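Local coordinates for argininosuccinate lyase (Chelativorans sp., PDB 6RXA), which is an EDDS lyase, a carbon–nitrogen lyase of the aspartase/fumarase superfamily, here engineered for the enantioselective synthesis of chiral synthons for artificial dipeptide sweeteners, at the interface of chains A and B. Numbering follows the deposited sequence. Chains: chain A/B, Argininosuccinate lyase.

The interface of chains A and B. Residues chain A 29-30, 34, 328, 330; chain B 29-30, 34, 328, 330.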
loop_
_atom_site.group_PDB
_atom_site.type_symbol
_atom_site.label_atom_id
_atom_site.label_comp_id
_atom_site.label_asym_id
_atom_site.label_seq_id
_atom_site.Cartn_x
_atom_site.Cartn_y
_atom_site.Cartn_z
ATOM N N ASP A 29 -1.088 22.601 -3.486
ATOM C CA ASP A 29 -1.485 21.733 -4.587
ATOM C C ASP A 29 -1.407 22.476 -5.914
ATOM O O ASP A 29 -0.784 21.998 -6.869
ATOM C CB ASP A 29 -2.889 21.181 -4.351
ATOM C CG ASP A 29 -3.304 20.173 -5.411
ATOM O OD1 ASP A 29 -2.467 19.329 -5.796
ATOM O OD2 ASP A 29 -4.472 20.221 -5.842
ATOM N N ALA A 30 -1.996 23.668 -5.975
ATOM C CA ALA A 30 -2.006 24.412 -7.226
ATOM C C ALA A 30 -0.635 24.978 -7.561
ATOM O O ALA A 30 -0.339 25.210 -8.738
ATOM C CB ALA A 30 -3.038 25.535 -7.146
ATOM N N THR A 34 5.641 20.386 -11.697
ATOM C CA THR A 34 5.869 19.022 -12.145
ATOM C C THR A 34 7.299 18.605 -11.796
ATOM O O THR A 34 8.190 19.442 -11.614
ATOM C CB THR A 34 5.725 18.885 -13.666
ATOM O OG1 THR A 34 6.722 19.697 -14.301
ATOM C CG2 THR A 34 4.342 19.295 -14.151
ATOM N N GLU A 328 7.458 12.910 -6.246
ATOM C CA GLU A 328 7.157 14.130 -6.982
ATOM C C GLU A 328 7.107 15.355 -6.088
ATOM O O GLU A 328 6.846 15.273 -4.881
ATOM C CB GLU A 328 5.822 13.964 -7.706
ATOM C CG GLU A 328 5.833 12.728 -8.595
ATOM C CD GLU A 328 4.929 12.832 -9.790
ATOM O OE1 GLU A 328 4.078 11.936 -9.969
ATOM O OE2 GLU A 328 5.077 13.804 -10.551
ATOM N N ARG A 330 4.927 17.694 -5.572
ATOM C CA ARG A 330 3.710 17.969 -4.818
ATOM C C ARG A 330 3.652 17.160 -3.527
ATOM O O ARG A 330 3.091 17.631 -2.536
ATOM C CB ARG A 330 2.462 17.735 -5.666
ATOM C CG ARG A 330 2.242 16.332 -6.179
ATOM C CD ARG A 330 0.995 16.294 -7.080
ATOM N NE ARG A 330 1.122 17.183 -8.239
ATOM C CZ ARG A 330 0.589 18.404 -8.331
ATOM N NH1 ARG A 330 -0.138 18.917 -7.339
ATOM N NH2 ARG A 330 0.782 19.119 -9.429
ATOM N N ASP B 29 0.696 14.815 -17.440
ATOM C CA ASP B 29 1.096 15.306 -16.128
ATOM C C ASP B 29 0.994 16.824 -16.065
ATOM O O ASP B 29 0.370 17.377 -15.153
ATOM C CB ASP B 29 2.511 14.838 -15.794
ATOM C CG ASP B 29 2.933 15.220 -14.384
ATOM O OD1 ASP B 29 2.106 15.093 -13.456
ATOM O OD2 ASP B 29 4.096 15.631 -14.209
ATOM N N ALA B 30 1.564 17.509 -17.055
ATOM C CA ALA B 30 1.551 18.964 -17.034
ATOM C C ALA B 30 0.168 19.524 -17.328
ATOM O O ALA B 30 -0.142 20.644 -16.907
ATOM C CB ALA B 30 2.565 19.500 -18.042
ATOM N N THR B 34 -6.071 20.544 -11.194
ATOM C CA THR B 34 -6.281 20.209 -9.796
ATOM C C THR B 34 -7.701 19.670 -9.611
ATOM O O THR B 34 -8.604 19.939 -10.411
ATOM C CB THR B 34 -6.148 21.435 -8.884
ATOM O OG1 THR B 34 -7.164 22.385 -9.234
ATOM C CG2 THR B 34 -4.776 22.085 -8.992
ATOM N N GLU B 328 -7.719 11.958 -7.662
ATOM C CA GLU B 328 -7.444 13.228 -8.320
ATOM C C GLU B 328 -7.405 13.109 -9.831
ATOM O O GLU B 328 -7.133 12.042 -10.396
ATOM C CB GLU B 328 -6.113 13.780 -7.811
ATOM C CG GLU B 328 -6.112 13.891 -6.292
ATOM C CD GLU B 328 -5.221 14.977 -5.763
ATOM O OE1 GLU B 328 -4.357 14.674 -4.914
ATOM O OE2 GLU B 328 -5.392 16.132 -6.192
ATOM N N ARG B 330 -5.259 13.928 -12.114
ATOM C CA ARG B 330 -4.040 13.450 -12.754
ATOM C C ARG B 330 -3.957 11.927 -12.741
ATOM O O ARG B 330 -3.395 11.338 -13.666
ATOM C CB ARG B 330 -2.795 14.069 -12.122
ATOM C CG ARG B 330 -2.558 13.775 -10.660
ATOM C CD ARG B 330 -1.319 14.543 -10.167
ATOM N NE ARG B 330 -1.471 15.995 -10.316
ATOM C CZ ARG B 330 -0.958 16.720 -11.313
ATOM N NH1 ARG B 330 -0.230 16.155 -12.276
ATOM N NH2 ARG B 330 -1.172 18.027 -11.346
#
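Two contacts grip A:Arg330 NH1, a terminal nitrogen of the guanidinium, and both come from A:Asp29 of the same chain. The carboxylate oxygen OD1 of A:Asp29 forms a salt bridge to A:Arg330 NH1 at 2.8 Å, although this aspartate is poorly ordered. The backbone carbonyl oxygen O of A:Asp29 accepts a longer hydrogen bond from A:Arg330 NH1 at 3.2 Å, taken on a lone pair in the carbonyl plane, with 155° at the hydrogen. In this member of the aspartase/fumarase superfamily, whose enzymes are typically homotetramers, the paired grip illustrates how like charges can be brought face to face across a two-fold axis. There A:Arg330 and B:Arg330 meet tip to tip, their guanidinium planes stacked 16° from parallel. Each NE lies over the rim of the other group's face, and A:Arg330 NE is 3.5 Å from B:Arg330 NE. The two NH2 nitrogens also come close, but no hydrogen bond joins them; their N-H groups point away from one another. CG of each arginine occupies the crowded position between backbone N and carbonyl carbon, and a bend at chi3 (60°) turns the guanidinium toward its twin. The intrachain carboxylates would be expected to offset the repulsion between the stacked cations. An alanine in place of A:Arg330 would remove one half of the stack and would probably leave A:Asp29 less firmly oriented beside the partner chain. Flanking the stack, B:Thr34 crosses A:Asp29 obliquely, its methyl CG2 lying 3.7 Å from A:Asp29 OD2. That methyl also packs against the end of helix 20-31, with B:Thr34 CG2 4.0 Å from A:Ala30 CA. On another side of A:Asp29, the poorly ordered B:Glu328 brings OE2 to 4.2 Å from A:Asp29 OD2, a proximity of acidic groups that might raise the proton affinity of either. Exchanging the chains reproduces every one of these contacts.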